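Local atomic coordinates of NS1 (Human bocavirus, PDB entry 4KW3), a protein that probably binds and nicks the viral replication origin through this N-terminal nuclease domain, initiating rolling-circle DNA replication, while the full-length protein probably also acts as an ATP-driven helicase. Residues A[26-34]-A[108-116]; A[6-14]-A[260-268]. All coordinates share one frame; numbering follows the deposited sequence.

Contact 1. Residues A[26-34]-A[108-116]; sequences QWKEKEWLL and ELGEKNLHC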
loop_
_atom_site.group_PDB
_atom_site.type_symbol
_atom_site.label_atom_id
_atom_site.label_comp_id
_atom_site.label_asym_id
_atom_site.label_seq_id
_atom_site.Cartn_x
_atom_site.Cartn_y
_atom_site.Cartn_z
ATOM N N GLN A 26 -7.754 -11.295 -11.457
ATOM C CA GLN A 26 -8.434 -12.352 -10.694
ATOM C C GLN A 26 -8.013 -12.415 -9.222
ATOM O O GLN A 26 -8.284 -13.407 -8.554
ATOM C CB GLN A 26 -8.198 -13.729 -11.332
ATOM C CG GLN A 26 -8.646 -13.872 -12.786
ATOM C CD GLN A 26 -7.675 -13.239 -13.788
ATOM O OE1 GLN A 26 -6.579 -12.795 -13.430
ATOM N NE2 GLN A 26 -8.088 -13.185 -15.049
ATOM N N TRP A 27 -7.350 -11.373 -8.720
ATOM C CA TRP A 27 -6.828 -11.383 -7.343
ATOM C C TRP A 27 -7.885 -11.582 -6.224
ATOM O O TRP A 27 -7.594 -12.258 -5.244
ATOM C CB TRP A 27 -5.994 -10.114 -7.064
ATOM C CG TRP A 27 -6.836 -8.910 -6.848
ATOM C CD1 TRP A 27 -7.327 -8.063 -7.805
ATOM C CD2 TRP A 27 -7.325 -8.427 -5.590
ATOM N NE1 TRP A 27 -8.096 -7.074 -7.209
ATOM C CE2 TRP A 27 -8.102 -7.275 -5.854
ATOM C CE3 TRP A 27 -7.180 -8.858 -4.270
ATOM C CZ2 TRP A 27 -8.729 -6.548 -4.845
ATOM C CZ3 TRP A 27 -7.804 -8.132 -3.268
ATOM C CH2 TRP A 27 -8.569 -6.989 -3.563
ATOM N N LYS A 28 -9.087 -11.006 -6.336
ATOM C CA LYS A 28 -10.109 -11.285 -5.310
ATOM C C LYS A 28 -10.545 -12.757 -5.364
ATOM O O LYS A 28 -10.598 -13.446 -4.347
ATOM C CB LYS A 28 -11.339 -10.383 -5.428
ATOM C CG LYS A 28 -11.044 -8.907 -5.451
ATOM C CD LYS A 28 -12.316 -8.066 -5.415
ATOM C CE LYS A 28 -12.972 -8.088 -4.043
ATOM N NZ LYS A 28 -12.095 -7.525 -2.949
ATOM N N GLU A 29 -10.847 -13.227 -6.565
ATOM C CA GLU A 29 -11.346 -14.575 -6.761
ATOM C C GLU A 29 -10.340 -15.621 -6.319
ATOM O O GLU A 29 -10.718 -16.695 -5.892
ATOM C CB GLU A 29 -11.666 -14.771 -8.234
ATOM C CG GLU A 29 -12.728 -13.808 -8.743
ATOM C CD GLU A 29 -12.900 -13.883 -10.248
ATOM O OE1 GLU A 29 -11.997 -14.425 -10.928
ATOM O OE2 GLU A 29 -13.941 -13.408 -10.750
ATOM N N LYS A 30 -9.055 -15.305 -6.424
ATOM C CA LYS A 30 -7.997 -16.280 -6.177
ATOM C C LYS A 30 -6.944 -15.750 -5.200
ATOM O O LYS A 30 -5.739 -15.929 -5.406
ATOM C CB LYS A 30 -7.341 -16.666 -7.506
ATOM C CG LYS A 30 -8.306 -17.316 -8.485
ATOM C CD LYS A 30 -7.615 -17.736 -9.767
ATOM C CE LYS A 30 -8.429 -18.785 -10.510
ATOM N NZ LYS A 30 -8.630 -19.993 -9.658
ATOM N N GLU A 31 -7.403 -15.123 -4.119
ATOM C CA GLU A 31 -6.512 -14.391 -3.212
ATOM C C GLU A 31 -5.490 -15.266 -2.465
ATOM O O GLU A 31 -4.380 -14.806 -2.136
ATOM C CB GLU A 31 -7.333 -13.533 -2.242
ATOM C CG GLU A 31 -6.514 -12.617 -1.348
ATOM C CD GLU A 31 -7.331 -12.041 -0.197
ATOM O OE1 GLU A 31 -7.195 -12.568 0.935
ATOM O OE2 GLU A 31 -8.132 -11.100 -0.428
ATOM N N TRP A 32 -5.857 -16.518 -2.195
ATOM C CA TRP A 32 -4.956 -17.451 -1.496
ATOM C C TRP A 32 -3.619 -17.633 -2.237
ATOM O O TRP A 32 -2.589 -17.857 -1.607
ATOM C CB TRP A 32 -5.630 -18.804 -1.257
ATOM C CG TRP A 32 -5.979 -19.488 -2.522
ATOM C CD1 TRP A 32 -5.169 -20.302 -3.273
ATOM C CD2 TRP A 32 -7.226 -19.403 -3.217
ATOM N NE1 TRP A 32 -5.841 -20.725 -4.393
ATOM C CE2 TRP A 32 -7.106 -20.190 -4.385
ATOM C CE3 TRP A 32 -8.434 -18.738 -2.968
ATOM C CZ2 TRP A 32 -8.151 -20.333 -5.305
ATOM C CZ3 TRP A 32 -9.467 -18.880 -3.878
ATOM C CH2 TRP A 32 -9.319 -19.675 -5.035
ATOM N N LEU A 33 -3.636 -17.529 -3.566
ATOM C CA LEU A 33 -2.393 -17.486 -4.341
ATOM C C LEU A 33 -1.478 -16.339 -3.876
ATOM O O LEU A 33 -0.257 -16.527 -3.735
ATOM C CB LEU A 33 -2.693 -17.337 -5.835
ATOM C CG LEU A 33 -3.572 -18.398 -6.505
ATOM C CD1 LEU A 33 -3.851 -18.009 -7.953
ATOM C CD2 LEU A 33 -2.929 -19.774 -6.421
ATOM N N LEU A 34 -2.065 -15.162 -3.615
ATOM C CA LEU A 34 -1.250 -14.043 -3.154
ATOM C C LEU A 34 -0.760 -14.281 -1.736
ATOM O O LEU A 34 0.359 -13.874 -1.399
ATOM C CB LEU A 34 -1.960 -12.677 -3.264
ATOM C CG LEU A 34 -2.274 -12.206 -4.683
ATOM C CD1 LEU A 34 -2.824 -10.798 -4.683
ATOM C CD2 LEU A 34 -1.063 -12.329 -5.610
ATOM N N GLU A 108 -4.418 -1.138 -0.136
ATOM C CA GLU A 108 -5.855 -1.214 0.045
ATOM C C GLU A 108 -6.440 -2.326 -0.807
ATOM O O GLU A 108 -6.155 -2.422 -1.991
ATOM C CB GLU A 108 -6.514 0.116 -0.309
ATOM C CG GLU A 108 -8.016 0.044 -0.631
ATOM C CD GLU A 108 -8.622 1.416 -0.959
ATOM O OE1 GLU A 108 -7.909 2.436 -0.830
ATOM O OE2 GLU A 108 -9.809 1.480 -1.352
ATOM N N LEU A 109 -7.267 -3.160 -0.194
ATOM C CA LEU A 109 -8.012 -4.164 -0.927
ATOM C C LEU A 109 -9.286 -3.497 -1.390
ATOM O O LEU A 109 -10.271 -3.461 -0.653
ATOM C CB LEU A 109 -8.360 -5.322 0.001
ATOM C CG LEU A 109 -7.257 -6.358 0.242
ATOM C CD1 LEU A 109 -5.951 -5.764 0.704
ATOM C CD2 LEU A 109 -7.723 -7.341 1.249
ATOM N N GLY A 110 -9.288 -2.997 -2.619
ATOM C CA GLY A 110 -10.434 -2.263 -3.113
ATOM C C GLY A 110 -11.602 -3.133 -3.565
ATOM O O GLY A 110 -11.506 -4.360 -3.626
ATOM N N GLU A 111 -12.710 -2.479 -3.895
ATOM C CA GLU A 111 -13.877 -3.167 -4.418
ATOM C C GLU A 111 -13.444 -3.912 -5.677
ATOM O O GLU A 111 -13.780 -5.085 -5.866
ATOM C CB GLU A 111 -14.969 -2.150 -4.737
ATOM C CG GLU A 111 -16.178 -2.713 -5.445
ATOM C CD GLU A 111 -17.016 -3.593 -4.533
ATOM O OE1 GLU A 111 -16.926 -3.421 -3.297
ATOM O OE2 GLU A 111 -17.775 -4.442 -5.050
ATOM N N LYS A 112 -12.639 -3.235 -6.501
ATOM C CA LYS A 112 -12.163 -3.791 -7.759
ATOM C C LYS A 112 -10.659 -4.058 -7.698
ATOM O O LYS A 112 -10.200 -5.169 -7.988
ATOM C CB LYS A 112 -12.501 -2.847 -8.923
ATOM C CG LYS A 112 -11.795 -3.164 -10.245
ATOM C CD LYS A 112 -12.045 -2.073 -11.303
ATOM C CE LYS A 112 -11.024 -2.112 -12.453
ATOM N NZ LYS A 112 -10.475 -0.744 -12.799
ATOM N N ASN A 113 -9.887 -3.062 -7.276
ATOM C CA ASN A 113 -8.428 -3.188 -7.362
ATOM C C ASN A 113 -7.678 -3.337 -6.073
ATOM O O ASN A 113 -8.024 -2.747 -5.057
ATOM C CB ASN A 113 -7.838 -2.028 -8.154
ATOM C CG ASN A 113 -8.442 -1.923 -9.533
ATOM O OD1 ASN A 113 -8.679 -2.938 -10.197
ATOM N ND2 ASN A 113 -8.789 -0.712 -9.931
ATOM N N LEU A 114 -6.630 -4.143 -6.141
ATOM C CA LEU A 114 -5.643 -4.223 -5.081
ATOM C C LEU A 114 -4.587 -3.138 -5.337
ATOM O O LEU A 114 -3.734 -3.277 -6.214
ATOM C CB LEU A 114 -5.000 -5.618 -5.086
ATOM C CG LEU A 114 -3.810 -5.824 -4.149
ATOM C CD1 LEU A 114 -4.242 -5.562 -2.718
ATOM C CD2 LEU A 114 -3.232 -7.242 -4.283
ATOM N N HIS A 115 -4.635 -2.045 -4.588
ATOM C CA HIS A 115 -3.714 -0.966 -4.904
ATOM C C HIS A 115 -2.896 -0.406 -3.749
ATOM O O HIS A 115 -3.184 -0.641 -2.590
ATOM C CB HIS A 115 -4.411 0.153 -5.703
ATOM C CG HIS A 115 -5.642 0.693 -5.066
ATOM N ND1 HIS A 115 -6.791 0.940 -5.784
ATOM C CD2 HIS A 115 -5.898 1.079 -3.796
ATOM C CE1 HIS A 115 -7.718 1.414 -4.971
ATOM N NE2 HIS A 115 -7.200 1.517 -3.759
ATOM N N CYS A 116 -1.850 0.327 -4.093
ATOM C CA CYS A 116 -1.130 1.108 -3.113
ATOM C C CYS A 116 -1.157 2.576 -3.514
ATOM O O CYS A 116 -0.990 2.911 -4.694
ATOM C CB CYS A 116 0.313 0.660 -3.048
ATOM S SG CYS A 116 0.509 -0.900 -2.272
#

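Contact 2. Residues A[6-14]-A[260-268]; sequences PVIRAFSQP and YHATLDNEV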
loop_
_atom_site.group_PDB
_atom_site.type_symbol
_atom_site.label_atom_id
_atom_site.label_comp_id
_atom_site.label_asym_id
_atom_site.label_seq_id
_atom_site.Cartn_x
_atom_site.Cartn_y
_atom_site.Cartn_z
ATOM N N PRO A 6 4.429 8.902 17.686
ATOM C CA PRO A 6 5.257 9.899 17.010
ATOM C C PRO A 6 4.566 10.399 15.733
ATOM O O PRO A 6 4.846 9.921 14.629
ATOM C CB PRO A 6 6.511 9.095 16.647
ATOM C CG PRO A 6 6.000 7.631 16.481
ATOM C CD PRO A 6 4.581 7.577 17.053
ATOM N N VAL A 7 3.646 11.340 15.880
ATOM C CA VAL A 7 2.938 11.896 14.727
ATOM C C VAL A 7 3.854 12.686 13.749
ATOM O O VAL A 7 4.633 13.533 14.162
ATOM C CB VAL A 7 1.752 12.744 15.241
ATOM C CG1 VAL A 7 1.597 14.029 14.494
ATOM C CG2 VAL A 7 0.463 11.922 15.244
ATOM N N ILE A 8 3.750 12.409 12.453
ATOM C CA ILE A 8 4.556 13.096 11.444
ATOM C C ILE A 8 4.127 14.562 11.354
ATOM O O ILE A 8 2.933 14.863 11.392
ATOM C CB ILE A 8 4.458 12.406 10.053
ATOM C CG1 ILE A 8 5.379 13.081 9.046
ATOM C CG2 ILE A 8 3.006 12.384 9.513
ATOM C CD1 ILE A 8 5.406 12.372 7.671
ATOM N N ARG A 9 5.095 15.477 11.285
ATOM C CA ARG A 9 4.784 16.907 11.375
ATOM C C ARG A 9 5.265 17.696 10.181
ATOM O O ARG A 9 4.920 18.870 10.017
ATOM C CB ARG A 9 5.366 17.505 12.652
ATOM C CG ARG A 9 4.635 17.092 13.900
ATOM C CD ARG A 9 5.374 17.484 15.178
ATOM N NE ARG A 9 4.589 17.032 16.331
ATOM C CZ ARG A 9 3.539 17.686 16.826
ATOM N NH1 ARG A 9 3.154 18.844 16.295
ATOM N NH2 ARG A 9 2.879 17.190 17.859
ATOM N N ALA A 10 6.030 17.026 9.327
ATOM C CA ALA A 10 6.652 17.681 8.194
ATOM C C ALA A 10 6.788 16.747 6.994
ATOM O O ALA A 10 7.051 15.550 7.152
ATOM C CB ALA A 10 8.011 18.208 8.615
ATOM N N PHE A 11 6.672 17.301 5.791
ATOM C CA PHE A 11 6.770 16.477 4.591
ATOM C C PHE A 11 7.506 17.191 3.455
ATOM O O PHE A 11 7.020 18.192 2.950
ATOM C CB PHE A 11 5.375 16.038 4.109
ATOM C CG PHE A 11 5.396 14.778 3.279
ATOM C CD1 PHE A 11 5.805 14.811 1.946
ATOM C CD2 PHE A 11 5.020 13.551 3.841
ATOM C CE1 PHE A 11 5.849 13.653 1.182
ATOM C CE2 PHE A 11 5.035 12.388 3.082
ATOM C CZ PHE A 11 5.462 12.440 1.742
ATOM N N SER A 12 8.652 16.638 3.044
ATOM C CA SER A 12 9.508 17.223 2.001
ATOM C C SER A 12 8.800 17.562 0.699
ATOM O O SER A 12 8.076 16.734 0.138
ATOM C CB SER A 12 10.663 16.276 1.681
ATOM O OG SER A 12 11.583 16.232 2.752
ATOM N N GLN A 13 9.049 18.767 0.195
ATOM C CA GLN A 13 8.466 19.203 -1.072
ATOM C C GLN A 13 9.544 19.243 -2.178
ATOM O O GLN A 13 10.739 19.278 -1.879
ATOM C CB GLN A 13 7.763 20.556 -0.890
ATOM C CG GLN A 13 6.537 20.531 0.024
ATOM C CD GLN A 13 5.242 20.769 -0.723
ATOM O OE1 GLN A 13 4.899 20.046 -1.671
ATOM N NE2 GLN A 13 4.518 21.806 -0.313
ATOM N N PRO A 14 9.135 19.157 -3.458
ATOM C CA PRO A 14 7.759 18.959 -3.928
ATOM C C PRO A 14 7.331 17.510 -3.679
ATOM O O PRO A 14 8.191 16.610 -3.664
ATOM C CB PRO A 14 7.867 19.241 -5.428
ATOM C CG PRO A 14 9.252 18.805 -5.782
ATOM C CD PRO A 14 10.103 19.147 -4.574
ATOM N N TYR A 260 -3.974 8.661 16.062
ATOM C CA TYR A 260 -3.005 9.305 15.159
ATOM C C TYR A 260 -3.700 10.360 14.311
ATOM O O TYR A 260 -3.247 11.499 14.245
ATOM C CB TYR A 260 -2.354 8.260 14.261
ATOM C CG TYR A 260 -1.063 8.684 13.631
ATOM C CD1 TYR A 260 -1.050 9.464 12.475
ATOM C CD2 TYR A 260 0.154 8.243 14.143
ATOM C CE1 TYR A 260 0.142 9.819 11.865
ATOM C CE2 TYR A 260 1.338 8.597 13.557
ATOM C CZ TYR A 260 1.335 9.392 12.414
ATOM O OH TYR A 260 2.535 9.737 11.829
ATOM N N HIS A 261 -4.823 9.980 13.699
ATOM C CA HIS A 261 -5.652 10.920 12.941
ATOM C C HIS A 261 -6.151 12.114 13.759
ATOM O O HIS A 261 -6.136 13.255 13.286
ATOM C CB HIS A 261 -6.844 10.188 12.368
ATOM C CG HIS A 261 -7.815 11.078 11.667
ATOM N ND1 HIS A 261 -8.868 11.688 12.316
ATOM C CD2 HIS A 261 -7.893 11.467 10.374
ATOM C CE1 HIS A 261 -9.557 12.408 11.452
ATOM N NE2 HIS A 261 -8.985 12.295 10.267
ATOM N N ALA A 262 -6.593 11.830 14.982
ATOM C CA ALA A 262 -7.121 12.842 15.890
ATOM C C ALA A 262 -6.043 13.875 16.215
ATOM O O ALA A 262 -6.300 15.071 16.204
ATOM C CB ALA A 262 -7.620 12.189 17.166
ATOM N N THR A 263 -4.834 13.402 16.509
ATOM C CA THR A 263 -3.724 14.291 16.784
ATOM C C THR A 263 -3.411 15.192 15.581
ATOM O O THR A 263 -3.268 16.400 15.741
ATOM C CB THR A 263 -2.471 13.501 17.184
ATOM O OG1 THR A 263 -2.744 12.746 18.371
ATOM C CG2 THR A 263 -1.304 14.436 17.431
ATOM N N LEU A 264 -3.317 14.614 14.379
ATOM C CA LEU A 264 -3.145 15.428 13.173
ATOM C C LEU A 264 -4.267 16.445 12.996
ATOM O O LEU A 264 -4.026 17.597 12.658
ATOM C CB LEU A 264 -3.030 14.571 11.910
ATOM C CG LEU A 264 -1.757 13.750 11.767
ATOM C CD1 LEU A 264 -1.771 12.977 10.450
ATOM C CD2 LEU A 264 -0.536 14.644 11.876
ATOM N N ASP A 265 -5.497 16.014 13.232
ATOM C CA ASP A 265 -6.647 16.863 12.961
ATOM C C ASP A 265 -6.804 17.993 13.984
ATOM O O ASP A 265 -7.320 19.058 13.667
ATOM C CB ASP A 265 -7.918 16.019 12.881
ATOM C CG ASP A 265 -9.008 16.683 12.077
ATOM O OD1 ASP A 265 -8.677 17.441 11.131
ATOM O OD2 ASP A 265 -10.197 16.438 12.382
ATOM N N ASN A 266 -6.328 17.774 15.199
ATOM C CA ASN A 266 -6.489 18.766 16.258
ATOM C C ASN A 266 -5.292 19.679 16.557
ATOM O O ASN A 266 -5.478 20.868 16.766
ATOM C CB ASN A 266 -7.002 18.106 17.545
ATOM C CG ASN A 266 -8.298 17.328 17.325
ATOM O OD1 ASN A 266 -8.356 16.118 17.553
ATOM N ND2 ASN A 266 -9.343 18.023 16.886
ATOM N N GLU A 267 -4.081 19.127 16.572
ATOM C CA GLU A 267 -2.893 19.866 16.991
ATOM C C GLU A 267 -2.006 20.264 15.829
ATOM O O GLU A 267 -1.411 21.342 15.822
ATOM C CB GLU A 267 -2.060 19.009 17.927
ATOM C CG GLU A 267 -2.903 18.292 18.944
ATOM C CD GLU A 267 -2.070 17.473 19.893
ATOM O OE1 GLU A 267 -0.817 17.517 19.763
ATOM O OE2 GLU A 267 -2.676 16.778 20.746
ATOM N N VAL A 268 -1.884 19.381 14.856
ATOM C CA VAL A 268 -0.885 19.585 13.825
ATOM C C VAL A 268 -1.406 20.322 12.591
ATOM O O VAL A 268 -0.921 21.386 12.251
ATOM C CB VAL A 268 -0.282 18.269 13.402
ATOM C CG1 VAL A 268 0.877 18.531 12.433
ATOM C CG2 VAL A 268 0.171 17.511 14.642
#

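Contact 1. Residues A[26-34]-A[108-116]
The turn of the beta hairpin formed by strands 101-109 and 114-122, in the HUH-type nuclease domain of a rolling-circle initiator, is met by Trp27 and Lys28 from the chain just before helix 31-38. Its strands carry Glu108 and His115, predicted metal ligands on the side of the hairpin turned away from this contact. The Trp27 indole is sandwiched: CB of Leu114 lies over one face, 3.6 Å from the centroid of the six-membered ring in a CH-pi contact, and CG of Lys28 lies over the rim of the opposite face. At the ring edge, NE1 donates a hydrogen bond of 2.9 Å to Lys112 O, with an N-H...O angle of 151°, which fixes the rotation of the indole. Bends at its third and fourth torsions (73° and 61°) carry the Lys28 amine to Gly110 O, a 3.3 Å bond from NZ, which also bonds Ser221. Two carbonyls of the turn are thus gripped by neighbouring side chains. The Glu31 carboxylate, bonded to His35, Ser220 and Ser221, passes Leu109 at about a right angle. Further along, Leu34 and Leu114 meet tip to tip, CD1 to CD2 at 3.6 Å.

Contact 2. Residues A[6-14]-A[260-268]
Val7, in the extended N-terminal arm that precedes strand 15-21, packs on the C-terminal helix 257-268 and brings the two ends of the nuclease domain together. Its two methyls divide the work. CG2 sits almost exactly over the centre of the Tyr260 ring, 3.7 Å from the centroid and 4° off the normal, a CH-pi contact, and also touches the Thr263 methyl. CG1 reaches between Leu264 and Val268, with Leu264 CD2 at 3.4 Å and Val268 CG2 at 3.8 Å. Beside this apolar patch, the backbone N of Ile8 donates a hydrogen bond of 3.0 Å to Tyr260 OH, with an N-H...O angle of 153°. The Tyr260 side chain leaves the helix with CG anti to its own N (chi1 -161°), and its ring reaches across beneath Val7, so that the hydroxyl meets the backbone of Ile8. Ile8 CG2 lies 3.5 Å from that same Tyr260 OH, a methyl packed beside the hydroxyl.

In the next shell, Ile247 of strand 241-247 touches both Ile8 and Tyr260, and Phe208 of helix 204-212 also packs on Tyr260. Thr263 OG1 bonds back to Asn259 O within the helix, while its methyl faces Val7. At the outer end the extended Arg9 chain lays one guanidinium face on Val268, NH1 to CG2 at 3.7 Å; its NH2 stays 4.2 Å from Glu267 OE1, beyond salt-bridge length.

Contact 1 and contact 2 lie on opposite sides of the chain's centre, their own centres about 30 Å apart and their nearest atoms about 13 Å apart. In sequence, the segments run 6-14, 26-34, 108-116, 260-268, so contact 1 is enclosed by the pairing of the two termini. Strand 15-21 joins the two first segments and pairs with 114-122, while 101-109 pairs with 241-247, whose Ile247 touches contact 2; one mixed sheet therefore spans the distance. The predicted nuclease residue Tyr211 is not far from either: its side chain is about 9 Å from Gly110 and about 11 Å from the side chain of Leu264. Segment 108-116 of contact 1 carries two predicted metal ligands, whereas contact 2 lies at the surface and ties the N-terminal arm to helix 257-268.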